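Local coordinates for oxaloacetate acetyl hydrolase (PDB 3LYE), which is a fungal enzyme of the phosphoenolpyruvate phosphomutase family, built on a TIM-barrel fold and assembled from four chains, at residues Val147-Ala152 with Leu165-Asp170; Asp24-Cys29 with Ile231-Ala236; Glu179-Leu184 with Ala207-Ala212. One frame throughout, in Å; residues are numbered along the deposited sequence.

Interaction 1: residues Val147-Ala152 with Leu165-Asp170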
ATOM      1  N   VAL A 147      14.228   6.626  25.603  1.00 12.48           N
ATOM      2  CA  VAL A 147      12.768   6.597  25.473  1.00 12.23           C
ATOM      3  C   VAL A 147      12.462   5.649  24.278  1.00 12.47           C
ATOM      4  O   VAL A 147      11.545   4.831  24.336  1.00 13.07           O
ATOM      5  CB  VAL A 147      12.178   8.003  25.216  1.00 14.62           C
ATOM      6  CG1 VAL A 147      10.742   7.896  24.765  1.00 14.22           C
ATOM      7  CG2 VAL A 147      12.253   8.824  26.470  1.00 15.28           C
ATOM      8  N   ARG A 148      13.215   5.788  23.185  1.00 11.43           N
ATOM      9  CA  ARG A 148      13.005   4.928  22.019  1.00 12.20           C
ATOM     10  C   ARG A 148      13.304   3.472  22.366  1.00 11.00           C
ATOM     11  O   ARG A 148      12.496   2.564  22.080  1.00 11.02           O
ATOM     12  CB  ARG A 148      13.852   5.427  20.798  1.00 12.67           C
ATOM     13  CG  ARG A 148      13.584   6.964  20.582  1.00 16.65           C
ATOM     14  CD  ARG A 148      13.493   7.723  19.273  1.00 26.01           C
ATOM     15  NE  ARG A 148      14.779   7.955  18.781  1.00 22.92           N
ATOM     16  CZ  ARG A 148      15.299   8.890  17.952  1.00 18.54           C
ATOM     17  NH1 ARG A 148      14.801  10.108  17.606  1.00 18.47           N
ATOM     18  NH2 ARG A 148      16.518   8.594  17.596  1.00 17.78           N
ATOM     19  N   ILE A 149      14.433   3.220  23.017  1.00 10.94           N
ATOM     20  CA  ILE A 149      14.787   1.857  23.349  1.00 10.34           C
ATOM     21  C   ILE A 149      13.729   1.242  24.280  1.00 10.03           C
ATOM     22  O   ILE A 149      13.287   0.116  24.074  1.00 10.26           O
ATOM     23  CB  ILE A 149      16.184   1.774  23.977  1.00 10.89           C
ATOM     24  CG1 ILE A 149      17.269   2.298  23.018  1.00 11.69           C
ATOM     25  CG2 ILE A 149      16.492   0.360  24.384  1.00 11.25           C
ATOM     26  CD1 ILE A 149      17.399   1.514  21.749  1.00 12.97           C
ATOM     27  N   ARG A 150      13.320   1.992  25.288  1.00 10.41           N
ATOM     28  CA  ARG A 150      12.331   1.531  26.248  1.00 11.35           C
ATOM     29  C   ARG A 150      11.035   1.139  25.582  1.00 11.63           C
ATOM     30  O   ARG A 150      10.442   0.115  25.910  1.00 11.44           O
ATOM     31  CB  ARG A 150      12.068   2.679  27.263  1.00 14.04           C
ATOM     32  CG  ARG A 150      11.490   2.371  28.575  1.00 19.82           C
ATOM     33  CD  ARG A 150      11.597   3.581  29.529  1.00 17.40           C
ATOM     34  NE  ARG A 150      12.975   3.900  29.898  1.00 17.79           N
ATOM     35  CZ  ARG A 150      13.566   5.082  29.745  1.00 17.41           C
ATOM     36  NH1 ARG A 150      12.935   6.116  29.231  1.00 15.93           N
ATOM     37  NH2 ARG A 150      14.823   5.231  30.116  1.00 19.88           N
ATOM     38  N   ALA A 151      10.568   1.984  24.673  1.00 10.32           N
ATOM     39  CA  ALA A 151       9.329   1.693  23.964  1.00  9.99           C
ATOM     40  C   ALA A 151       9.433   0.392  23.163  1.00  9.79           C
ATOM     41  O   ALA A 151       8.526  -0.427  23.144  1.00 10.32           O
ATOM     42  CB  ALA A 151       8.932   2.863  23.072  1.00  9.90           C
ATOM     43  N   ALA A 152      10.556   0.219  22.483  1.00  8.78           N
ATOM     44  CA  ALA A 152      10.802  -0.956  21.685  1.00  8.65           C
ATOM     45  C   ALA A 152      10.863  -2.233  22.518  1.00  8.43           C
ATOM     46  O   ALA A 152      10.210  -3.230  22.180  1.00  9.48           O
ATOM     47  CB  ALA A 152      12.062  -0.769  20.865  1.00  9.43           C
ATOM     48  N   LEU A 165      16.470  -6.879  19.394  1.00  8.90           N
ATOM     49  CA  LEU A 165      16.569  -5.455  19.282  1.00  8.54           C
ATOM     50  C   LEU A 165      18.017  -5.028  19.355  1.00 10.01           C
ATOM     51  O   LEU A 165      18.706  -5.306  20.342  1.00 10.71           O
ATOM     52  CB  LEU A 165      15.756  -4.761  20.385  1.00 10.12           C
ATOM     53  CG  LEU A 165      15.806  -3.215  20.255  1.00 12.84           C
ATOM     54  CD1 LEU A 165      14.991  -2.720  19.025  1.00 12.44           C
ATOM     55  CD2 LEU A 165      15.316  -2.582  21.529  1.00 14.80           C
ATOM     56  N   ILE A 166      18.480  -4.368  18.305  1.00  8.79           N
ATOM     57  CA  ILE A 166      19.827  -3.865  18.200  1.00  8.94           C
ATOM     58  C   ILE A 166      19.799  -2.380  18.430  1.00  9.51           C
ATOM     59  O   ILE A 166      19.106  -1.626  17.736  1.00 10.70           O
ATOM     60  CB  ILE A 166      20.419  -4.156  16.800  1.00  9.70           C
ATOM     61  CG1 ILE A 166      20.465  -5.657  16.523  1.00  9.96           C
ATOM     62  CG2 ILE A 166      21.807  -3.485  16.632  1.00 11.62           C
ATOM     63  CD1 ILE A 166      20.013  -6.020  15.084  1.00 11.00           C
ATOM     64  N   ALA A 167      20.538  -1.952  19.455  1.00 10.07           N
ATOM     65  CA  ALA A 167      20.651  -0.551  19.802  1.00 10.91           C
ATOM     66  C   ALA A 167      21.804   0.048  19.032  1.00 11.33           C
ATOM     67  O   ALA A 167      22.952  -0.300  19.275  1.00 12.66           O
ATOM     68  CB  ALA A 167      20.880  -0.364  21.307  1.00 10.71           C
ATOM     69  N   ARG A 168      21.491   0.956  18.128  1.00 12.07           N
ATOM     70  CA  ARG A 168      22.498   1.639  17.318  1.00 13.43           C
ATOM     71  C   ARG A 168      22.739   3.059  17.814  1.00 13.67           C
ATOM     72  O   ARG A 168      21.789   3.759  18.165  1.00 14.98           O
ATOM     73  CB  ARG A 168      22.012   1.735  15.857  1.00 12.18           C
ATOM     74  CG  ARG A 168      22.816   2.706  14.987  1.00 13.72           C
ATOM     75  CD  ARG A 168      22.422   2.585  13.544  1.00 14.57           C
ATOM     76  NE  ARG A 168      22.817   3.773  12.817  1.00 15.95           N
ATOM     77  CZ  ARG A 168      22.794   3.874  11.496  1.00 17.67           C
ATOM     78  NH1 ARG A 168      22.447   2.835  10.755  1.00 18.84           N
ATOM     79  NH2 ARG A 168      23.140   5.008  10.911  1.00 20.18           N
ATOM     80  N   THR A 169      24.012   3.452  17.847  1.00 14.33           N
ATOM     81  CA  THR A 169      24.373   4.795  18.230  1.00 15.46           C
ATOM     82  C   THR A 169      25.214   5.366  17.093  1.00 17.34           C
ATOM     83  O   THR A 169      26.175   4.757  16.613  1.00 19.29           O
ATOM     84  CB  THR A 169      25.097   4.974  19.587  1.00 16.76           C
ATOM     85  OG1 THR A 169      25.395   6.366  19.769  1.00 18.63           O
ATOM     86  CG2 THR A 169      26.354   4.212  19.682  1.00 16.20           C
ATOM     87  N   ASP A 170      24.820   6.563  16.712  1.00 18.19           N
ATOM     88  CA  ASP A 170      25.466   7.339  15.672  1.00 17.91           C
ATOM     89  C   ASP A 170      26.206   8.511  16.320  1.00 19.34           C
ATOM     90  O   ASP A 170      26.560   9.462  15.642  1.00 22.61           O
ATOM     91  CB  ASP A 170      24.395   7.905  14.754  1.00 17.87           C
ATOM     92  CG  ASP A 170      23.880   6.883  13.784  1.00 21.97           C
ATOM     93  OD1 ASP A 170      24.633   6.555  12.856  1.00 23.84           O
ATOM     94  OD2 ASP A 170      22.743   6.409  13.945  1.00 21.46           O
TER
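Ala-152 meets Leu-165 where helix 142-158 lies against strand 164-169. The Ala-152 CB methyl sits 3.8 Å from Leu-165 CD2 and 4.0 Å from Leu-165 CD1, so it touches both ends of the isopropyl fork. Leu-165 CG is anti to the backbone N (chi1 -178°), and this carries the fork to the helix. Leu-165 CD2 also lies 4.2 Å from the carbonyl O of Ile-149. One turn back along the helix, Ile-149 reaches the strand with its longer branch. Ile-149 CD1 ends 4.0 Å from Ala-167 CB. All four residues are buried, and no hydrogen bond crosses between the segments. Leu-122 of the neighbouring strand 119-122 touches both Ile-149 and Ala-152. By contrast, Arg-150 points away from the strand and is partly exposed. It forms a salt bridge with Glu-190 and donates to Ala-298 O of the second subunit, on which Ala-151 also packs. The short helix and strand segments run antiparallel, at 177°, with axes 10.2 Å apart. This is the second half of a beta-alpha-beta crossover (119-122, 142-158, 164-169) of a TIM barrel, with the helix outside the parallel sheet.

Interaction 2: residues Asp24-Cys29 with Ile231-Ala236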
ATOM      1  N   ASP A  24      28.598 -19.347  18.866  1.00 28.70           N
ATOM      2  CA  ASP A  24      29.582 -18.272  18.957  1.00 28.67           C
ATOM      3  C   ASP A  24      29.950 -17.820  17.535  1.00 27.60           C
ATOM      4  O   ASP A  24      30.936 -17.112  17.315  1.00 29.13           O
ATOM      5  CB  ASP A  24      30.809 -18.759  19.696  1.00 32.78           C
ATOM      6  CG  ASP A  24      30.471 -19.198  21.070  1.00 36.69           C
ATOM      7  OD1 ASP A  24      29.806 -18.409  21.777  1.00 38.05           O
ATOM      8  OD2 ASP A  24      30.848 -20.332  21.434  1.00 39.82           O
ATOM      9  N   GLU A  25      29.129 -18.194  16.570  1.00 25.43           N
ATOM     10  CA  GLU A  25      29.452 -17.808  15.216  1.00 26.72           C
ATOM     11  C   GLU A  25      29.160 -16.369  14.891  1.00 22.04           C
ATOM     12  O   GLU A  25      28.400 -15.699  15.573  1.00 20.58           O
ATOM     13  CB  GLU A  25      28.773 -18.711  14.164  1.00 33.91           C
ATOM     14  CG  GLU A  25      27.348 -19.194  14.419  1.00 39.89           C
ATOM     15  CD  GLU A  25      26.930 -20.276  13.422  1.00 46.12           C
ATOM     16  OE1 GLU A  25      26.454 -21.354  13.856  1.00 48.52           O
ATOM     17  OE2 GLU A  25      27.090 -20.053  12.201  1.00 47.74           O
ATOM     18  N   LEU A  26      29.891 -15.874  13.905  1.00 21.01           N
ATOM     19  CA  LEU A  26      29.696 -14.501  13.431  1.00 18.17           C
ATOM     20  C   LEU A  26      28.560 -14.681  12.427  1.00 18.81           C
ATOM     21  O   LEU A  26      28.711 -15.374  11.433  1.00 19.54           O
ATOM     22  CB  LEU A  26      30.936 -13.934  12.735  1.00 18.09           C
ATOM     23  CG  LEU A  26      30.675 -12.561  12.101  1.00 17.19           C
ATOM     24  CD1 LEU A  26      30.245 -11.568  13.160  1.00 16.97           C
ATOM     25  CD2 LEU A  26      31.872 -12.071  11.358  1.00 18.82           C
ATOM     26  N   ILE A  27      27.438 -14.025  12.672  1.00 16.73           N
ATOM     27  CA  ILE A  27      26.258 -14.134  11.797  1.00 15.54           C
ATOM     28  C   ILE A  27      26.417 -13.113  10.674  1.00 14.35           C
ATOM     29  O   ILE A  27      26.313 -11.919  10.925  1.00 16.50           O
ATOM     30  CB  ILE A  27      24.976 -13.966  12.630  1.00 15.43           C
ATOM     31  CG1 ILE A  27      24.912 -14.985  13.782  1.00 16.76           C
ATOM     32  CG2 ILE A  27      23.735 -14.098  11.751  1.00 16.57           C
ATOM     33  CD1 ILE A  27      23.970 -14.558  14.896  1.00 18.02           C
ATOM     34  N   VAL A  28      26.660 -13.598   9.452  1.00 14.09           N
ATOM     35  CA  VAL A  28      26.900 -12.777   8.282  1.00 13.56           C
ATOM     36  C   VAL A  28      25.591 -12.526   7.558  1.00 12.84           C
ATOM     37  O   VAL A  28      24.943 -13.442   7.072  1.00 13.63           O
ATOM     38  CB  VAL A  28      27.941 -13.488   7.391  1.00 14.99           C
ATOM     39  CG1 VAL A  28      28.080 -12.832   6.046  1.00 13.66           C
ATOM     40  CG2 VAL A  28      29.293 -13.590   8.113  1.00 16.27           C
ATOM     41  N   CYS A  29      25.254 -11.249   7.430  1.00 10.31           N
ATOM     42  CA  CYS A  29      24.008 -10.833   6.810  1.00 10.35           C
ATOM     43  C   CYS A  29      24.184  -9.880   5.668  1.00  9.70           C
ATOM     44  O   CYS A  29      24.438  -8.705   5.883  1.00 11.79           O
ATOM     45  CB  CYS A  29      23.155 -10.120   7.881  1.00 12.13           C
ATOM     46  SG  CYS A  29      22.928 -10.990   9.452  1.00 13.41           S
ATOM     47  N   ILE A 231      37.012  -4.187   6.869  1.00 23.26           N
ATOM     48  CA  ILE A 231      37.192  -5.239   7.853  1.00 21.96           C
ATOM     49  C   ILE A 231      36.618  -6.514   7.214  1.00 21.99           C
ATOM     50  O   ILE A 231      35.482  -6.521   6.749  1.00 21.18           O
ATOM     51  CB  ILE A 231      36.463  -4.935   9.173  1.00 22.78           C
ATOM     52  CG1 ILE A 231      37.054  -3.672   9.817  1.00 22.11           C
ATOM     53  CG2 ILE A 231      36.583  -6.119  10.103  1.00 23.02           C
ATOM     54  CD1 ILE A 231      36.337  -3.145  11.037  1.00 23.37           C
ATOM     55  N   THR A 232      37.418  -7.573   7.117  1.00 22.35           N
ATOM     56  CA  THR A 232      36.904  -8.804   6.523  1.00 21.66           C
ATOM     57  C   THR A 232      36.085  -9.587   7.534  1.00 21.91           C
ATOM     58  O   THR A 232      36.098  -9.296   8.722  1.00 22.22           O
ATOM     59  CB  THR A 232      38.026  -9.736   6.039  1.00 23.45           C
ATOM     60  OG1 THR A 232      38.752 -10.232   7.174  1.00 26.30           O
ATOM     61  CG2 THR A 232      39.002  -8.997   5.138  1.00 23.19           C
ATOM     62  N   VAL A 233      35.357 -10.582   7.040  1.00 20.61           N
ATOM     63  CA  VAL A 233      34.546 -11.418   7.904  1.00 19.24           C
ATOM     64  C   VAL A 233      35.472 -12.106   8.924  1.00 21.82           C
ATOM     65  O   VAL A 233      35.177 -12.130  10.113  1.00 23.17           O
ATOM     66  CB  VAL A 233      33.770 -12.438   7.069  1.00 17.03           C
ATOM     67  CG1 VAL A 233      33.237 -13.577   7.927  1.00 18.08           C
ATOM     68  CG2 VAL A 233      32.652 -11.737   6.271  1.00 16.23           C
ATOM     69  N   GLU A 234      36.606 -12.636   8.471  1.00 24.58           N
ATOM     70  CA  GLU A 234      37.527 -13.300   9.398  1.00 27.99           C
ATOM     71  C   GLU A 234      38.021 -12.352  10.472  1.00 29.70           C
ATOM     72  O   GLU A 234      38.131 -12.741  11.626  1.00 31.72           O
ATOM     73  CB  GLU A 234      38.713 -13.869   8.634  1.00 31.78           C
ATOM     74  CG  GLU A 234      38.340 -15.077   7.809  1.00 37.79           C
ATOM     75  CD  GLU A 234      39.547 -15.719   7.136  1.00 46.27           C
ATOM     76  OE1 GLU A 234      40.699 -15.443   7.559  1.00 49.84           O
ATOM     77  OE2 GLU A 234      39.338 -16.501   6.180  1.00 50.18           O
ATOM     78  N   GLU A 235      38.355 -11.127  10.091  1.00 29.79           N
ATOM     79  CA  GLU A 235      38.828 -10.134  11.042  1.00 29.33           C
ATOM     80  C   GLU A 235      37.746  -9.756  12.063  1.00 29.63           C
ATOM     81  O   GLU A 235      38.026  -9.645  13.263  1.00 30.13           O
ATOM     82  CB  GLU A 235      39.307  -8.878  10.319  1.00 30.66           C
ATOM     83  CG  GLU A 235      40.646  -9.040   9.596  1.00 33.48           C
ATOM     84  CD  GLU A 235      40.995  -7.851   8.732  1.00 37.88           C
ATOM     85  OE1 GLU A 235      40.080  -7.140   8.278  1.00 36.06           O
ATOM     86  OE2 GLU A 235      42.198  -7.635   8.478  1.00 41.46           O
ATOM     87  N   ALA A 236      36.520  -9.537  11.596  1.00 25.57           N
ATOM     88  CA  ALA A 236      35.432  -9.175  12.502  1.00 24.59           C
ATOM     89  C   ALA A 236      35.183 -10.298  13.497  1.00 24.97           C
ATOM     90  O   ALA A 236      34.923 -10.058  14.656  1.00 25.49           O
ATOM     91  CB  ALA A 236      34.171  -8.816  11.723  1.00 23.36           C
TER
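Leu-26 and Val-28 pack against Val-233 and Ala-236 in the beta/alpha barrel fold. They join the entry to and start of strand 27-32, the first strand of the barrel, to the first turn of helix 233-239. Strand 243-247 follows that helix and pairs with strand 27-32, so the contact lies near the seam where the early and late parts of the barrel meet.

The contact across the segments is apolar. Leu-26 uses one methyl, CD2, for several neighbours. Leu-26 CD2 lies 4.0 Å from Val-233 CG1 and 4.0 Å from Ala-236 CB. Leu-26 CG is anti to the backbone N (chi1 173°), which extends the side chain to the helix. Val-28 and Val-233 approach tip to tip, with Val-28 CG2 3.9 Å from Val-233 CG1. Thus CG1 of Val-233 meets both strand-side residues. Phe-246 of strand 243-247 touches Val-28 and Val-233, while Met-244 of the same strand touches Ala-236.

Polar bonds lie within the helix segment or lead outside the pair. Thr-232 is the N-cap and forms a capping box with Glu-235. Glu-235 N donates to Thr-232 OG1 at 3.1 Å. In return, Thr-232 N donates to Glu-235 OE1 at 2.9 Å, nearly straight at 169°. This N-H comes to OE1 from the anti side, tilted 28° from the carboxylate plane. The other carboxylate oxygen, OE2, forms a salt bridge with Lys-203. Glu-235 is therefore held through both oxygens. The Thr-232 side also faces the third subunit, where Val-270 packs on Thr-232.

One polar atom does touch an apolar group across the contact: the carbonyl O of Val-233 lies 3.5 Å from Leu-26 CD2.

Interaction 3: residues Glu179-Leu184 with Ala207-Ala212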
ATOM      1  N   GLU A 179      31.104   8.437  24.839  1.00 23.05           N
ATOM      2  CA  GLU A 179      29.664   8.666  24.823  1.00 22.99           C
ATOM      3  C   GLU A 179      28.958   7.473  24.174  1.00 22.33           C
ATOM      4  O   GLU A 179      27.928   7.036  24.667  1.00 23.94           O
ATOM      5  CB  GLU A 179      29.330   9.944  24.068  1.00 24.69           C
ATOM      6  CG  GLU A 179      27.855  10.255  23.937  1.00 26.48           C
ATOM      7  CD  GLU A 179      27.161  10.426  25.266  1.00 32.01           C
ATOM      8  OE1 GLU A 179      25.940  10.220  25.358  1.00 31.76           O
ATOM      9  OE2 GLU A 179      27.838  10.791  26.233  1.00 35.25           O
ATOM     10  N   CYS A 180      29.531   6.934  23.098  1.00 20.80           N
ATOM     11  CA  CYS A 180      28.926   5.792  22.419  1.00 19.61           C
ATOM     12  C   CYS A 180      28.846   4.615  23.352  1.00 19.56           C
ATOM     13  O   CYS A 180      27.811   3.965  23.437  1.00 19.51           O
ATOM     14  CB  CYS A 180      29.735   5.370  21.195  1.00 19.73           C
ATOM     15  SG  CYS A 180      29.573   6.486  19.812  1.00 22.26           S
ATOM     16  N   ILE A 181      29.936   4.339  24.058  1.00 19.89           N
ATOM     17  CA  ILE A 181      29.990   3.225  24.991  1.00 20.18           C
ATOM     18  C   ILE A 181      28.967   3.405  26.117  1.00 19.76           C
ATOM     19  O   ILE A 181      28.254   2.460  26.484  1.00 19.30           O
ATOM     20  CB  ILE A 181      31.421   3.066  25.576  1.00 19.68           C
ATOM     21  CG1 ILE A 181      32.431   2.729  24.464  1.00 21.66           C
ATOM     22  CG2 ILE A 181      31.463   1.972  26.604  1.00 20.97           C
ATOM     23  CD1 ILE A 181      32.022   1.550  23.559  1.00 21.21           C
ATOM     24  N   GLU A 182      28.855   4.615  26.653  1.00 20.50           N
ATOM     25  CA  GLU A 182      27.897   4.848  27.734  1.00 21.89           C
ATOM     26  C   GLU A 182      26.460   4.695  27.210  1.00 20.85           C
ATOM     27  O   GLU A 182      25.579   4.197  27.920  1.00 20.11           O
ATOM     28  CB  GLU A 182      28.154   6.205  28.388  1.00 25.11           C
ATOM     29  CG  GLU A 182      29.573   6.313  28.993  1.00 30.11           C
ATOM     30  CD  GLU A 182      29.799   7.580  29.792  1.00 39.54           C
ATOM     31  OE1 GLU A 182      28.899   8.442  29.794  1.00 42.87           O
ATOM     32  OE2 GLU A 182      30.878   7.713  30.415  1.00 41.91           O
ATOM     33  N   ARG A 183      26.209   5.115  25.979  1.00 19.47           N
ATOM     34  CA  ARG A 183      24.863   4.985  25.407  1.00 18.89           C
ATOM     35  C   ARG A 183      24.489   3.531  25.192  1.00 17.71           C
ATOM     36  O   ARG A 183      23.358   3.136  25.413  1.00 17.53           O
ATOM     37  CB  ARG A 183      24.754   5.705  24.075  1.00 20.21           C
ATOM     38  CG  ARG A 183      24.634   7.166  24.235  1.00 21.70           C
ATOM     39  CD  ARG A 183      24.560   7.943  22.922  1.00 21.85           C
ATOM     40  NE  ARG A 183      24.396   9.343  23.253  1.00 21.23           N
ATOM     41  CZ  ARG A 183      23.458  10.161  22.793  1.00 19.67           C
ATOM     42  NH1 ARG A 183      22.602   9.779  21.864  1.00 18.62           N
ATOM     43  NH2 ARG A 183      23.401  11.403  23.244  1.00 21.11           N
ATOM     44  N   LEU A 184      25.455   2.744  24.757  1.00 17.62           N
ATOM     45  CA  LEU A 184      25.240   1.335  24.511  1.00 15.72           C
ATOM     46  C   LEU A 184      25.012   0.622  25.842  1.00 14.83           C
ATOM     47  O   LEU A 184      24.129  -0.218  25.950  1.00 15.62           O
ATOM     48  CB  LEU A 184      26.387   0.735  23.723  1.00 16.21           C
ATOM     49  CG  LEU A 184      26.445   1.185  22.258  1.00 16.63           C
ATOM     50  CD1 LEU A 184      27.732   0.603  21.637  1.00 19.13           C
ATOM     51  CD2 LEU A 184      25.228   0.778  21.468  1.00 17.13           C
ATOM     52  N   ALA A 207      37.666  -3.169  17.716  1.00 28.77           N
ATOM     53  CA  ALA A 207      37.977  -4.235  18.665  1.00 29.70           C
ATOM     54  C   ALA A 207      37.808  -3.792  20.109  1.00 31.59           C
ATOM     55  O   ALA A 207      37.437  -4.590  20.986  1.00 32.41           O
ATOM     56  CB  ALA A 207      39.392  -4.750  18.448  1.00 29.25           C
ATOM     57  N   ALA A 208      38.060  -2.509  20.346  1.00 31.58           N
ATOM     58  CA  ALA A 208      37.946  -1.945  21.683  1.00 29.48           C
ATOM     59  C   ALA A 208      36.502  -1.824  22.111  1.00 28.67           C
ATOM     60  O   ALA A 208      36.190  -2.025  23.286  1.00 30.81           O
ATOM     61  CB  ALA A 208      38.627  -0.595  21.744  1.00 30.31           C
ATOM     62  N   ALA A 209      35.617  -1.484  21.187  1.00 26.98           N
ATOM     63  CA  ALA A 209      34.210  -1.361  21.552  1.00 26.38           C
ATOM     64  C   ALA A 209      33.704  -2.744  21.960  1.00 26.51           C
ATOM     65  O   ALA A 209      32.947  -2.888  22.921  1.00 27.77           O
ATOM     66  CB  ALA A 209      33.396  -0.828  20.394  1.00 26.19           C
ATOM     67  N   VAL A 210      34.118  -3.765  21.217  1.00 26.22           N
ATOM     68  CA  VAL A 210      33.696  -5.121  21.533  1.00 25.92           C
ATOM     69  C   VAL A 210      34.162  -5.479  22.959  1.00 27.36           C
ATOM     70  O   VAL A 210      33.403  -6.032  23.759  1.00 28.00           O
ATOM     71  CB  VAL A 210      34.254  -6.149  20.539  1.00 25.66           C
ATOM     72  CG1 VAL A 210      33.977  -7.547  21.068  1.00 24.14           C
ATOM     73  CG2 VAL A 210      33.646  -5.965  19.141  1.00 25.02           C
ATOM     74  N   ALA A 211      35.415  -5.176  23.268  1.00 28.22           N
ATOM     75  CA  ALA A 211      35.932  -5.480  24.594  1.00 27.96           C
ATOM     76  C   ALA A 211      35.272  -4.655  25.717  1.00 29.09           C
ATOM     77  O   ALA A 211      35.095  -5.128  26.852  1.00 30.84           O
ATOM     78  CB  ALA A 211      37.437  -5.264  24.621  1.00 28.47           C
ATOM     79  N   ALA A 212      34.881  -3.427  25.407  1.00 27.85           N
ATOM     80  CA  ALA A 212      34.270  -2.569  26.412  1.00 27.06           C
ATOM     81  C   ALA A 212      32.892  -3.026  26.803  1.00 27.79           C
ATOM     82  O   ALA A 212      32.452  -2.793  27.941  1.00 29.99           O
ATOM     83  CB  ALA A 212      34.176  -1.166  25.891  1.00 27.29           C
TER
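Segments 179-184 and 207-212 come nearest at Ile-181 and Ala-209, whose CA atoms are 7.1 Å apart. A single side chain makes the contact from one helix. Ile-181 reaches across with CD1, the end of its longer branch. CG1 is anti to the carbonyl carbon and beside the backbone N (chi1 -63°), and it carries CD1 over to the other helix. There CD1 meets two alanines one turn apart. Ile-181 CD1 lies 4.2 Å from each of Ala-209 CA, Ala-209 CB and Ala-212 CB. The small methyls let the isoleucine come up to the helix backbone. No hydrogen bond crosses between the segments.

Leu-197 of strand 194-197 touches both Ile-181 and Ala-209 and so lies beneath the contact. Tyr-177 touches Ala-209 and Ala-212.

On another side of helix 177-189, Arg-183 NE donates to Glu-179 OE1 at 2.8 Å. The acceptor lies close to the guanidinium plane, and the anti lone pair of OE1 is used. Salt bridges tie that side of the helix to Asp-124, through Arg-183, and to Arg-142, through Glu-179. Ile-181 and the alanines join neighbouring outer helices over the connecting strand 194-197, as in a beta/alpha barrel.

How the interactions relate
All three contacts belong to one beta/alpha barrel and are apolar, with no hydrogen bond between the paired segments. Interactions 1 and 2 join a helix to a strand of the same parallel sheet. Interaction 3 joins two outer helices. Interaction 1 has only buried touching residues; interaction 2 is partly buried, and in interaction 3 Ala-212 is partly exposed. The polar pairs beside them differ: Arg-168 with Asp-170 at a strand end, a capping box at a helix start, and Arg-183 with Glu-179 along an outer helix. Interactions 1 and 3 touch: Thr-169 packs on Cys-180, Arg-183 and Leu-184. Interaction 2 touches neither. Other subunits reach interactions 1 and 2 but not interaction 3.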